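Local coordinates for protein beta-d-glucoside glucohydrolase (Hypocrea jecorina, PDB 3ZZ1) that probably hydrolyses terminal, non-reducing beta-D-glucosyl residues to release beta-D-glucose, a step of cellulose degradation, at residues 31-37 with 253-259; 72-76 with 322-327; 620-626 with 659-665. All blocks are in the same frame, centred on the assembly; numbering follows the deposited sequence.

Contact 1 of 3, residues 31-37 with 253-259; sequences IVSGVGW and MSMPGTD
In the TIM-barrel-like N-terminal domain of this family 3 glycosidase, the end of helix 25-32 runs on beside the loop 253-259. The two backbones point the same way and share one isolated bridge, Ser33 CA to Ser254 CA 5.1 Å. Gly34 CA is 4.1 Å from Gly257 CA. Ser33 is the first residue to leave helical angles. Ser254 N donates to Val32 O (2.9 Å), and Gly34 N to Ser254 O (2.9 Å).

Met253 (chi1 t, chi2 t, chi3 m) brings its CE to 4.0 Å from Ile31 O and also packs on strand 232-235. Met255 points its CA-to-CB bond away, but with chi1 m, chi2 m and chi3 127° its CE comes back to 3.8 Å from Gly34 CA. Ser254 (t) hydrogen-bonds through OG to Gln240. A cis peptide precedes Pro256, whose O accepts from Gly36 N (3.0 Å). At Gly34 and Gly257 a CB would clash with the opposite segment. The backbone angles of Gly36 and Gly257 also call for glycine.

Trp37 (chi1 t, chi2 -65°) places CE3 3.5 Å from Pro256 CG and meets Trp237 edge-to-face. Thr258 OG1 (chi1 p) accepts from Trp37 N (2.8 Å) and donates to Asp259 O (3.0 Å).

Contact 2 of 3, residues 72-76 with 322-327; sequences STAFT and NVRAIA
Val323 overlaps Thr73 and Phe75 with one methyl: its CG2 lies 3.6 Å from Thr73 CG2 and 3.7 Å from Phe75 CD2. This is loop-on-helix packing. The extended loop 72-76 of the TIM-barrel-like N-terminal domain lies against helix 320-329, which leads into the mixed sheet of the family 3 C-terminal domain. The contact thus sits at the junction of the two. The closest CA pair is Phe75 with Val323, at 5.5 Å. No direct hydrogen bond joins the two segments.

Residues 322-327 are regular helix, with Ile326 N to Asn322 O at 2.9 Å and Ala327 N to Val323 O at 2.8 Å. Val323 has chi1 t. Phe75 (chi1 m, chi2 88°) turns its ring edge to Asn322 OD1, 3.7 Å from CD2, and also packs on Phe96 and Ile97 of helix 87-103. Thr76 (chi1 p) points toward the helix. Thr76 CG2 is 3.8 Å from Val323 CG1 and 4.2 Å from Ala327 CB, while Thr76 OG1 lies 3.3 Å from Ile326 CG2. Ile326 is m,t.

Ala74 is hydrogen-bonded to Ser507 and Gln508, and Arg324 forms a salt bridge with Asp516. Asn322 (chi1 t, chi2 -98°) gives ND2 to Glu92 and Leu89 O. Asn322 OD1 accepts from a bridging water at 2.9 Å, and that water accepts from Thr76 N at 3.1 Å.

Contact 3 of 3, residues 620-626 with 659-665; sequences DIANSGQ and LTPGQSG
Strand 613-623 pairs antiparallel with the start of strand 664-672, and the turn before that strand wraps round Asn623. Leu659 (chi1 m, chi2 t) comes first. Leu659 CD1 lies 3.7 Å from Ile621 CG2, and both side chains touch Phe582. Leu659 O accepts from Asn623 ND2 at 2.8 Å.

Thr660 opens a type II beta turn that ends at Gln663, closed by Gln663 N to Thr660 O at 3.0 Å. Thr660 N also donates to Gln663 OE1 (2.9 Å). Pro661 takes the second turn position, with its CG 3.3 Å from Gln626 O. Gly662 has phi 81°, which favours glycine, and its N donates to Asn623 O (2.9 Å). Gln663 (chi1 t, chi2 t) accepts at O from Asn623 N (3.1 Å). Ser664 forms a non-hydrogen-bonded pair with Ala622, CA to CA 4.2 Å, their side chains on the same face. Gly665 forms a hydrogen-bonded pair with Ile621: Ile621 N to Gly665 O is 2.9 Å and Gly665 N to Ile621 O is 2.8 Å.

Asn623 has chi1 t. Asn623 OD1 accepts from Gly625 N at 2.9 Å, an Asx turn, and also bonds Thr580. Its ND2 has a second acceptor in Val627 O. Strand 650-659 belongs to the four-stranded sheet and strand 664-672 to the three-stranded one. The turn therefore carries the chain between the two sheets of a fibronectin type III-like beta sandwich.

How the contacts relate
From the N terminus, the chain leaves helix 25-32 and opens contact 1, then opens contact 2 in the loop after strand 58-60. Contact 1 closes first and ties the exit of helix 25-32 to the loop between helices 244-249 and 269-276. Contact 2 closes at helix 320-329, so the two cross. It joins the N-terminal domain to the helix before the next large sheet. The centres of contacts 1 and 2 are about 31 Å apart. Contact 3 follows in series and spans 32 residues, within the fibronectin-like domain. Its centre is about 28 Å from that of contact 2 and about 55 Å from that of contact 1, on the opposite side of the chain's centre.

Contact 1 of 3, residues 31-37 with 253-259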
ATOM      1  N   ILE A  31      30.375  -1.246   2.808  1.00 13.21           N
ATOM      2  CA  ILE A  31      29.227  -0.460   2.350  1.00 13.18           C
ATOM      3  C   ILE A  31      28.056  -1.344   1.889  1.00 13.48           C
ATOM      4  O   ILE A  31      26.888  -1.004   2.111  1.00 13.78           O
ATOM      5  CB  ILE A  31      29.648   0.553   1.238  1.00 13.34           C
ATOM      6  CG1 ILE A  31      30.581   1.626   1.828  1.00 12.56           C
ATOM      7  CG2 ILE A  31      28.425   1.212   0.581  1.00 12.82           C
ATOM      8  CD1 ILE A  31      31.153   2.608   0.814  1.00 11.48           C
ATOM      9  N   VAL A  32      28.372  -2.479   1.271  1.00 13.37           N
ATOM     10  CA  VAL A  32      27.355  -3.357   0.690  1.00 13.36           C
ATOM     11  C   VAL A  32      26.920  -4.505   1.610  1.00 13.61           C
ATOM     12  O   VAL A  32      25.934  -5.185   1.324  1.00 13.56           O
ATOM     13  CB  VAL A  32      27.811  -3.934  -0.682  1.00 13.30           C
ATOM     14  CG1 VAL A  32      28.308  -2.816  -1.593  1.00 12.86           C
ATOM     15  CG2 VAL A  32      28.882  -4.994  -0.503  1.00 12.37           C
ATOM     16  N   SER A  33      27.650  -4.713   2.706  1.00 13.83           N
ATOM     17  CA  SER A  33      27.400  -5.846   3.594  1.00 14.00           C
ATOM     18  C   SER A  33      26.854  -5.396   4.944  1.00 14.31           C
ATOM     19  O   SER A  33      27.513  -4.644   5.668  1.00 14.23           O
ATOM     20  CB  SER A  33      28.680  -6.663   3.802  1.00 13.92           C
ATOM     21  OG  SER A  33      29.333  -6.927   2.574  1.00 13.92           O
ATOM     22  N   GLY A  34      25.650  -5.859   5.274  1.00 14.73           N
ATOM     23  CA  GLY A  34      25.067  -5.649   6.598  1.00 15.39           C
ATOM     24  C   GLY A  34      25.907  -6.283   7.698  1.00 16.04           C
ATOM     25  O   GLY A  34      26.496  -7.353   7.507  1.00 15.78           O
ATOM     26  N   VAL A  35      25.963  -5.618   8.851  1.00 16.64           N
ATOM     27  CA  VAL A  35      26.836  -6.049   9.954  1.00 17.19           C
ATOM     28  C   VAL A  35      26.379  -7.346  10.630  1.00 17.62           C
ATOM     29  O   VAL A  35      27.163  -8.002  11.322  1.00 17.66           O
ATOM     30  CB  VAL A  35      27.048  -4.931  11.013  1.00 17.18           C
ATOM     31  CG1 VAL A  35      27.882  -3.796  10.432  1.00 17.07           C
ATOM     32  CG2 VAL A  35      25.715  -4.409  11.551  1.00 17.28           C
ATOM     33  N   GLY A  36      25.116  -7.707  10.412  1.00 17.94           N
ATOM     34  CA  GLY A  36      24.532  -8.922  10.980  1.00 18.54           C
ATOM     35  C   GLY A  36      23.156  -8.663  11.560  1.00 18.81           C
ATOM     36  O   GLY A  36      22.826  -7.524  11.895  1.00 19.04           O
ATOM     37  N   TRP A  37      22.352  -9.719  11.664  1.00 19.08           N
ATOM     38  CA  TRP A  37      21.019  -9.639  12.268  1.00 19.65           C
ATOM     39  C   TRP A  37      21.132  -9.114  13.698  1.00 19.78           C
ATOM     40  O   TRP A  37      21.824  -9.712  14.528  1.00 19.68           O
ATOM     41  CB  TRP A  37      20.355 -11.017  12.254  1.00 19.74           C
ATOM     42  CG  TRP A  37      18.863 -11.000  12.485  1.00 20.21           C
ATOM     43  CD1 TRP A  37      18.212 -10.615  13.623  1.00 20.78           C
ATOM     44  CD2 TRP A  37      17.846 -11.408  11.559  1.00 20.25           C
ATOM     45  NE1 TRP A  37      16.852 -10.743  13.458  1.00 21.43           N
ATOM     46  CE2 TRP A  37      16.599 -11.232  12.203  1.00 20.59           C
ATOM     47  CE3 TRP A  37      17.865 -11.909  10.251  1.00 20.28           C
ATOM     48  CZ2 TRP A  37      15.382 -11.535  11.580  1.00 20.34           C
ATOM     49  CZ3 TRP A  37      16.653 -12.205   9.631  1.00 20.54           C
ATOM     50  CH2 TRP A  37      15.429 -12.015  10.298  1.00 20.95           C
ATOM     51  N   MET A 253      23.042  -5.028  -1.921  1.00 11.71           N
ATOM     52  CA  MET A 253      23.127  -4.919  -0.469  1.00 11.85           C
ATOM     53  C   MET A 253      22.584  -6.152   0.256  1.00 11.92           C
ATOM     54  O   MET A 253      21.446  -6.566   0.045  1.00 11.88           O
ATOM     55  CB  MET A 253      22.432  -3.642   0.029  1.00 11.66           C
ATOM     56  CG  MET A 253      22.778  -3.280   1.474  1.00 12.16           C
ATOM     57  SD  MET A 253      21.937  -1.815   2.108  1.00 12.45           S
ATOM     58  CE  MET A 253      22.954  -0.510   1.435  1.00 12.70           C
ATOM     59  N   SER A 254      23.425  -6.719   1.115  1.00 11.84           N
ATOM     60  CA  SER A 254      23.093  -7.905   1.883  1.00 11.83           C
ATOM     61  C   SER A 254      22.518  -7.514   3.245  1.00 11.89           C
ATOM     62  O   SER A 254      23.255  -7.090   4.140  1.00 11.98           O
ATOM     63  CB  SER A 254      24.349  -8.759   2.059  1.00 11.68           C
ATOM     64  OG  SER A 254      24.060  -9.949   2.759  1.00 11.92           O
ATOM     65  N   MET A 255      21.204  -7.656   3.391  1.00 12.18           N
ATOM     66  CA  MET A 255      20.501  -7.276   4.624  1.00 12.47           C
ATOM     67  C   MET A 255      19.869  -8.477   5.326  1.00 12.56           C
ATOM     68  O   MET A 255      19.239  -9.312   4.677  1.00 12.90           O
ATOM     69  CB  MET A 255      19.426  -6.227   4.325  1.00 12.55           C
ATOM     70  CG  MET A 255      19.963  -4.816   4.181  1.00 12.36           C
ATOM     71  SD  MET A 255      20.500  -4.111   5.753  1.00 13.02           S
ATOM     72  CE  MET A 255      22.161  -3.610   5.333  1.00 13.52           C
ATOM     73  N   PRO A 256      20.040  -8.577   6.657  1.00 12.75           N
ATOM     74  CA  PRO A 256      20.817  -7.681   7.516  1.00 12.86           C
ATOM     75  C   PRO A 256      22.291  -8.067   7.601  1.00 13.02           C
ATOM     76  O   PRO A 256      23.050  -7.422   8.322  1.00 13.14           O
ATOM     77  CB  PRO A 256      20.162  -7.877   8.883  1.00 12.73           C
ATOM     78  CG  PRO A 256      19.730  -9.294   8.860  1.00 12.56           C
ATOM     79  CD  PRO A 256      19.318  -9.593   7.449  1.00 12.50           C
ATOM     80  N   GLY A 257      22.680  -9.121   6.886  1.00 13.38           N
ATOM     81  CA  GLY A 257      24.071  -9.582   6.870  1.00 13.90           C
ATOM     82  C   GLY A 257      24.210 -11.034   7.289  1.00 14.46           C
ATOM     83  O   GLY A 257      25.091 -11.749   6.800  1.00 14.20           O
ATOM     84  N   THR A 258      23.351 -11.456   8.217  1.00 14.94           N
ATOM     85  CA  THR A 258      23.299 -12.844   8.674  1.00 15.74           C
ATOM     86  C   THR A 258      21.843 -13.280   8.818  1.00 16.59           C
ATOM     87  O   THR A 258      20.934 -12.459   8.686  1.00 16.48           O
ATOM     88  CB  THR A 258      24.009 -13.030  10.039  1.00 15.74           C
ATOM     89  OG1 THR A 258      23.296 -12.324  11.066  1.00 14.93           O
ATOM     90  CG2 THR A 258      25.455 -12.550   9.990  1.00 15.07           C
ATOM     91  N   ASP A 259      21.617 -14.565   9.090  1.00 17.79           N
ATOM     92  CA  ASP A 259      20.290 -15.014   9.519  1.00 18.90           C
ATOM     93  C   ASP A 259      20.086 -14.656  10.990  1.00 19.34           C
ATOM     94  O   ASP A 259      20.987 -14.103  11.619  1.00 19.31           O
ATOM     95  CB  ASP A 259      20.045 -16.513   9.233  1.00 19.16           C
ATOM     96  CG  ASP A 259      20.915 -17.456  10.071  1.00 19.86           C
ATOM     97  OD1 ASP A 259      21.559 -17.027  11.057  1.00 20.76           O
ATOM     98  OD2 ASP A 259      20.939 -18.659   9.729  1.00 20.15           O
TER

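Contact 2 of 3, residues 72-76 with 322-327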
ATOM      1  N   SER A  72       7.206   8.101  18.223  1.00 14.91           N
ATOM      2  CA  SER A  72       6.818   8.281  16.828  1.00 14.70           C
ATOM      3  C   SER A  72       5.319   8.109  16.614  1.00 14.27           C
ATOM      4  O   SER A  72       4.618   7.527  17.449  1.00 14.07           O
ATOM      5  CB  SER A  72       7.581   7.307  15.934  1.00 14.80           C
ATOM      6  OG  SER A  72       7.311   5.970  16.325  1.00 15.80           O
ATOM      7  N   THR A  73       4.848   8.636  15.488  1.00 13.55           N
ATOM      8  CA  THR A  73       3.468   8.488  15.067  1.00 13.04           C
ATOM      9  C   THR A  73       3.266   7.119  14.419  1.00 12.85           C
ATOM     10  O   THR A  73       4.127   6.636  13.682  1.00 12.99           O
ATOM     11  CB  THR A  73       3.071   9.617  14.077  1.00 12.99           C
ATOM     12  OG1 THR A  73       3.209  10.893  14.722  1.00 12.42           O
ATOM     13  CG2 THR A  73       1.639   9.456  13.574  1.00 12.28           C
ATOM     14  N   ALA A  74       2.134   6.496  14.727  1.00 12.68           N
ATOM     15  CA  ALA A  74       1.662   5.325  14.009  1.00 12.43           C
ATOM     16  C   ALA A  74       0.727   5.794  12.897  1.00 12.44           C
ATOM     17  O   ALA A  74      -0.451   6.076  13.136  1.00 12.56           O
ATOM     18  CB  ALA A  74       0.940   4.378  14.951  1.00 12.36           C
ATOM     19  N   PHE A  75       1.260   5.898  11.682  1.00 11.94           N
ATOM     20  CA  PHE A  75       0.450   6.323  10.548  1.00 11.61           C
ATOM     21  C   PHE A  75      -0.481   5.198  10.117  1.00 11.47           C
ATOM     22  O   PHE A  75      -0.278   4.036  10.482  1.00 11.59           O
ATOM     23  CB  PHE A  75       1.333   6.800   9.389  1.00 11.61           C
ATOM     24  CG  PHE A  75       2.094   8.067   9.691  1.00 11.41           C
ATOM     25  CD1 PHE A  75       3.350   8.014  10.295  1.00 11.29           C
ATOM     26  CD2 PHE A  75       1.549   9.310   9.379  1.00 11.24           C
ATOM     27  CE1 PHE A  75       4.058   9.176  10.578  1.00 11.59           C
ATOM     28  CE2 PHE A  75       2.248  10.484   9.655  1.00 11.67           C
ATOM     29  CZ  PHE A  75       3.504  10.419  10.260  1.00 12.22           C
ATOM     30  N   THR A  76      -1.524   5.550   9.372  1.00 11.05           N
ATOM     31  CA  THR A  76      -2.428   4.551   8.826  1.00 10.75           C
ATOM     32  C   THR A  76      -1.640   3.664   7.871  1.00 10.64           C
ATOM     33  O   THR A  76      -0.685   4.136   7.248  1.00 10.41           O
ATOM     34  CB  THR A  76      -3.600   5.195   8.056  1.00 10.59           C
ATOM     35  OG1 THR A  76      -3.095   5.917   6.923  1.00 10.34           O
ATOM     36  CG2 THR A  76      -4.393   6.140   8.958  1.00 10.70           C
ATOM     37  N   ASN A 322      -2.571  14.127   9.818  1.00 12.45           N
ATOM     38  CA  ASN A 322      -2.575  13.261   8.650  1.00 12.20           C
ATOM     39  C   ASN A 322      -3.280  11.946   8.944  1.00 12.13           C
ATOM     40  O   ASN A 322      -4.081  11.481   8.134  1.00 11.78           O
ATOM     41  CB  ASN A 322      -1.155  12.994   8.141  1.00 12.11           C
ATOM     42  CG  ASN A 322      -1.131  12.045   6.946  1.00 11.85           C
ATOM     43  OD1 ASN A 322      -0.887  10.849   7.100  1.00 10.92           O
ATOM     44  ND2 ASN A 322      -1.398  12.574   5.753  1.00 10.55           N
ATOM     45  N   VAL A 323      -2.976  11.356  10.104  1.00 12.04           N
ATOM     46  CA  VAL A 323      -3.576  10.083  10.504  1.00 12.13           C
ATOM     47  C   VAL A 323      -5.087  10.257  10.674  1.00 12.24           C
ATOM     48  O   VAL A 323      -5.871   9.465  10.147  1.00 11.93           O
ATOM     49  CB  VAL A 323      -2.933   9.512  11.794  1.00 12.21           C
ATOM     50  CG1 VAL A 323      -3.508   8.138  12.121  1.00 11.91           C
ATOM     51  CG2 VAL A 323      -1.425   9.415  11.636  1.00 12.12           C
ATOM     52  N   ARG A 324      -5.476  11.313  11.390  1.00 12.38           N
ATOM     53  CA  ARG A 324      -6.875  11.711  11.543  1.00 12.42           C
ATOM     54  C   ARG A 324      -7.557  11.853  10.188  1.00 12.23           C
ATOM     55  O   ARG A 324      -8.604  11.253   9.956  1.00 12.15           O
ATOM     56  CB  ARG A 324      -6.972  13.028  12.333  1.00 12.53           C
ATOM     57  CG  ARG A 324      -8.387  13.621  12.483  1.00 13.19           C
ATOM     58  CD  ARG A 324      -9.223  12.817  13.468  1.00 13.69           C
ATOM     59  NE  ARG A 324     -10.522  13.426  13.753  1.00 13.76           N
ATOM     60  CZ  ARG A 324     -10.747  14.329  14.708  1.00 14.33           C
ATOM     61  NH1 ARG A 324      -9.757  14.758  15.485  1.00 14.75           N
ATOM     62  NH2 ARG A 324     -11.973  14.804  14.892  1.00 13.63           N
ATOM     63  N   ALA A 325      -6.949  12.635   9.295  1.00 12.30           N
ATOM     64  CA  ALA A 325      -7.522  12.898   7.972  1.00 12.19           C
ATOM     65  C   ALA A 325      -7.703  11.625   7.145  1.00 12.01           C
ATOM     66  O   ALA A 325      -8.761  11.418   6.549  1.00 12.10           O
ATOM     67  CB  ALA A 325      -6.682  13.924   7.208  1.00 12.24           C
ATOM     68  N   ILE A 326      -6.681  10.772   7.116  1.00 11.65           N
ATOM     69  CA  ILE A 326      -6.738   9.561   6.296  1.00 11.15           C
ATOM     70  C   ILE A 326      -7.645   8.493   6.906  1.00 11.26           C
ATOM     71  O   ILE A 326      -8.430   7.863   6.193  1.00 11.37           O
ATOM     72  CB  ILE A 326      -5.332   9.004   5.988  1.00 11.12           C
ATOM     73  CG1 ILE A 326      -4.600   9.940   5.016  1.00 10.45           C
ATOM     74  CG2 ILE A 326      -5.434   7.603   5.404  1.00 11.14           C
ATOM     75  CD1 ILE A 326      -3.174   9.528   4.696  1.00  9.90           C
ATOM     76  N   ALA A 327      -7.535   8.296   8.221  1.00 11.08           N
ATOM     77  CA  ALA A 327      -8.434   7.408   8.956  1.00 10.83           C
ATOM     78  C   ALA A 327      -9.887   7.802   8.722  1.00 10.92           C
ATOM     79  O   ALA A 327     -10.761   6.941   8.632  1.00 10.70           O
ATOM     80  CB  ALA A 327      -8.118   7.449  10.436  1.00 10.54           C
TER
HETATM   81  O   HOH W   1      -1.736   8.192   7.780  1.00 14.17           O

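Contact 3 of 3, residues 620-626 with 659-665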
ATOM      1  N   ASP A 620     -17.145  17.402 -15.466  1.00 15.73           N
ATOM      2  CA  ASP A 620     -17.652  18.282 -14.423  1.00 15.50           C
ATOM      3  C   ASP A 620     -18.381  17.454 -13.381  1.00 15.15           C
ATOM      4  O   ASP A 620     -19.074  16.492 -13.717  1.00 15.22           O
ATOM      5  CB  ASP A 620     -18.602  19.330 -15.003  1.00 15.71           C
ATOM      6  CG  ASP A 620     -17.891  20.349 -15.860  1.00 16.49           C
ATOM      7  OD1 ASP A 620     -16.641  20.388 -15.828  1.00 18.04           O
ATOM      8  OD2 ASP A 620     -18.581  21.119 -16.561  1.00 16.88           O
ATOM      9  N   ILE A 621     -18.204  17.816 -12.116  1.00 14.40           N
ATOM     10  CA  ILE A 621     -18.910  17.154 -11.030  1.00 14.01           C
ATOM     11  C   ILE A 621     -19.613  18.201 -10.177  1.00 13.78           C
ATOM     12  O   ILE A 621     -18.978  19.140  -9.688  1.00 13.79           O
ATOM     13  CB  ILE A 621     -17.964  16.304 -10.156  1.00 13.94           C
ATOM     14  CG1 ILE A 621     -17.181  15.314 -11.024  1.00 14.07           C
ATOM     15  CG2 ILE A 621     -18.748  15.554  -9.083  1.00 13.52           C
ATOM     16  CD1 ILE A 621     -15.868  14.918 -10.430  1.00 15.79           C
ATOM     17  N   ALA A 622     -20.923  18.029 -10.013  1.00 13.32           N
ATOM     18  CA  ALA A 622     -21.731  18.902  -9.173  1.00 13.14           C
ATOM     19  C   ALA A 622     -22.349  18.120  -8.024  1.00 12.99           C
ATOM     20  O   ALA A 622     -22.778  16.976  -8.200  1.00 12.73           O
ATOM     21  CB  ALA A 622     -22.822  19.593 -10.001  1.00 13.14           C
ATOM     22  N   ASN A 623     -22.371  18.740  -6.847  1.00 12.91           N
ATOM     23  CA  ASN A 623     -23.074  18.190  -5.693  1.00 13.25           C
ATOM     24  C   ASN A 623     -24.549  18.557  -5.819  1.00 13.47           C
ATOM     25  O   ASN A 623     -24.933  19.709  -5.605  1.00 13.54           O
ATOM     26  CB  ASN A 623     -22.463  18.724  -4.389  1.00 12.83           C
ATOM     27  CG  ASN A 623     -23.204  18.258  -3.132  1.00 13.13           C
ATOM     28  OD1 ASN A 623     -24.318  17.723  -3.189  1.00 14.07           O
ATOM     29  ND2 ASN A 623     -22.577  18.475  -1.979  1.00 11.83           N
ATOM     30  N   SER A 624     -25.362  17.570  -6.188  1.00 13.88           N
ATOM     31  CA  SER A 624     -26.794  17.779  -6.415  1.00 14.26           C
ATOM     32  C   SER A 624     -27.650  17.465  -5.190  1.00 14.57           C
ATOM     33  O   SER A 624     -28.875  17.617  -5.228  1.00 14.76           O
ATOM     34  CB  SER A 624     -27.269  16.946  -7.604  1.00 14.37           C
ATOM     35  OG  SER A 624     -27.029  15.566  -7.383  1.00 14.58           O
ATOM     36  N   GLY A 625     -27.007  17.033  -4.109  1.00 14.71           N
ATOM     37  CA  GLY A 625     -27.722  16.632  -2.897  1.00 15.09           C
ATOM     38  C   GLY A 625     -27.846  17.724  -1.853  1.00 15.29           C
ATOM     39  O   GLY A 625     -27.729  18.913  -2.162  1.00 15.28           O
ATOM     40  N   GLN A 626     -28.058  17.308  -0.607  1.00 15.58           N
ATOM     41  CA  GLN A 626     -28.431  18.227   0.467  1.00 15.96           C
ATOM     42  C   GLN A 626     -27.273  18.738   1.314  1.00 15.62           C
ATOM     43  O   GLN A 626     -27.379  19.805   1.911  1.00 15.62           O
ATOM     44  CB  GLN A 626     -29.452  17.573   1.402  1.00 16.23           C
ATOM     45  CG  GLN A 626     -30.609  16.892   0.713  1.00 17.79           C
ATOM     46  CD  GLN A 626     -31.378  16.002   1.660  1.00 19.36           C
ATOM     47  OE1 GLN A 626     -31.223  14.781   1.639  1.00 19.38           O
ATOM     48  NE2 GLN A 626     -32.196  16.609   2.517  1.00 20.13           N
ATOM     49  N   LEU A 659     -17.252  19.220  -2.540  1.00 12.56           N
ATOM     50  CA  LEU A 659     -18.276  20.098  -3.072  1.00 12.88           C
ATOM     51  C   LEU A 659     -19.374  20.340  -2.038  1.00 12.77           C
ATOM     52  O   LEU A 659     -19.934  19.397  -1.486  1.00 12.80           O
ATOM     53  CB  LEU A 659     -18.877  19.515  -4.360  1.00 12.87           C
ATOM     54  CG  LEU A 659     -17.971  19.180  -5.555  1.00 13.49           C
ATOM     55  CD1 LEU A 659     -18.633  18.114  -6.408  1.00 13.54           C
ATOM     56  CD2 LEU A 659     -17.631  20.407  -6.398  1.00 13.13           C
ATOM     57  N   THR A 660     -19.661  21.611  -1.772  1.00 12.65           N
ATOM     58  CA  THR A 660     -20.851  21.995  -1.016  1.00 12.59           C
ATOM     59  C   THR A 660     -22.083  21.846  -1.929  1.00 12.67           C
ATOM     60  O   THR A 660     -21.928  21.701  -3.149  1.00 12.64           O
ATOM     61  CB  THR A 660     -20.728  23.439  -0.474  1.00 12.63           C
ATOM     62  OG1 THR A 660     -20.501  24.353  -1.557  1.00 12.71           O
ATOM     63  CG2 THR A 660     -19.573  23.534   0.530  1.00 12.29           C
ATOM     64  N   PRO A 661     -23.307  21.853  -1.359  1.00 12.64           N
ATOM     65  CA  PRO A 661     -24.485  21.769  -2.233  1.00 12.76           C
ATOM     66  C   PRO A 661     -24.516  22.841  -3.340  1.00 13.04           C
ATOM     67  O   PRO A 661     -24.307  24.021  -3.072  1.00 12.87           O
ATOM     68  CB  PRO A 661     -25.650  21.954  -1.256  1.00 12.84           C
ATOM     69  CG  PRO A 661     -25.129  21.370   0.019  1.00 12.58           C
ATOM     70  CD  PRO A 661     -23.683  21.779   0.067  1.00 12.45           C
ATOM     71  N   GLY A 662     -24.749  22.411  -4.577  1.00 13.43           N
ATOM     72  CA  GLY A 662     -24.812  23.320  -5.722  1.00 13.71           C
ATOM     73  C   GLY A 662     -23.459  23.725  -6.289  1.00 13.93           C
ATOM     74  O   GLY A 662     -23.392  24.449  -7.285  1.00 14.11           O
ATOM     75  N   GLN A 663     -22.380  23.277  -5.650  1.00 14.01           N
ATOM     76  CA  GLN A 663     -21.031  23.560  -6.131  1.00 14.12           C
ATOM     77  C   GLN A 663     -20.683  22.629  -7.281  1.00 14.36           C
ATOM     78  O   GLN A 663     -21.007  21.443  -7.246  1.00 14.59           O
ATOM     79  CB  GLN A 663     -19.994  23.420  -5.010  1.00 13.94           C
ATOM     80  CG  GLN A 663     -18.607  23.977  -5.364  1.00 13.48           C
ATOM     81  CD  GLN A 663     -17.564  23.776  -4.263  1.00 13.02           C
ATOM     82  OE1 GLN A 663     -17.897  23.470  -3.116  1.00 12.71           O
ATOM     83  NE2 GLN A 663     -16.294  23.954  -4.615  1.00 11.45           N
ATOM     84  N   SER A 664     -20.026  23.184  -8.295  1.00 14.52           N
ATOM     85  CA  SER A 664     -19.524  22.415  -9.422  1.00 14.88           C
ATOM     86  C   SER A 664     -17.996  22.500  -9.460  1.00 14.90           C
ATOM     87  O   SER A 664     -17.413  23.514  -9.069  1.00 14.77           O
ATOM     88  CB  SER A 664     -20.125  22.944 -10.727  1.00 14.99           C
ATOM     89  OG  SER A 664     -19.805  22.095 -11.813  1.00 16.16           O
ATOM     90  N   GLY A 665     -17.355  21.428  -9.914  1.00 14.95           N
ATOM     91  CA  GLY A 665     -15.899  21.384 -10.004  1.00 15.01           C
ATOM     92  C   GLY A 665     -15.384  20.550 -11.165  1.00 15.23           C
ATOM     93  O   GLY A 665     -16.089  19.678 -11.684  1.00 15.05           O
TER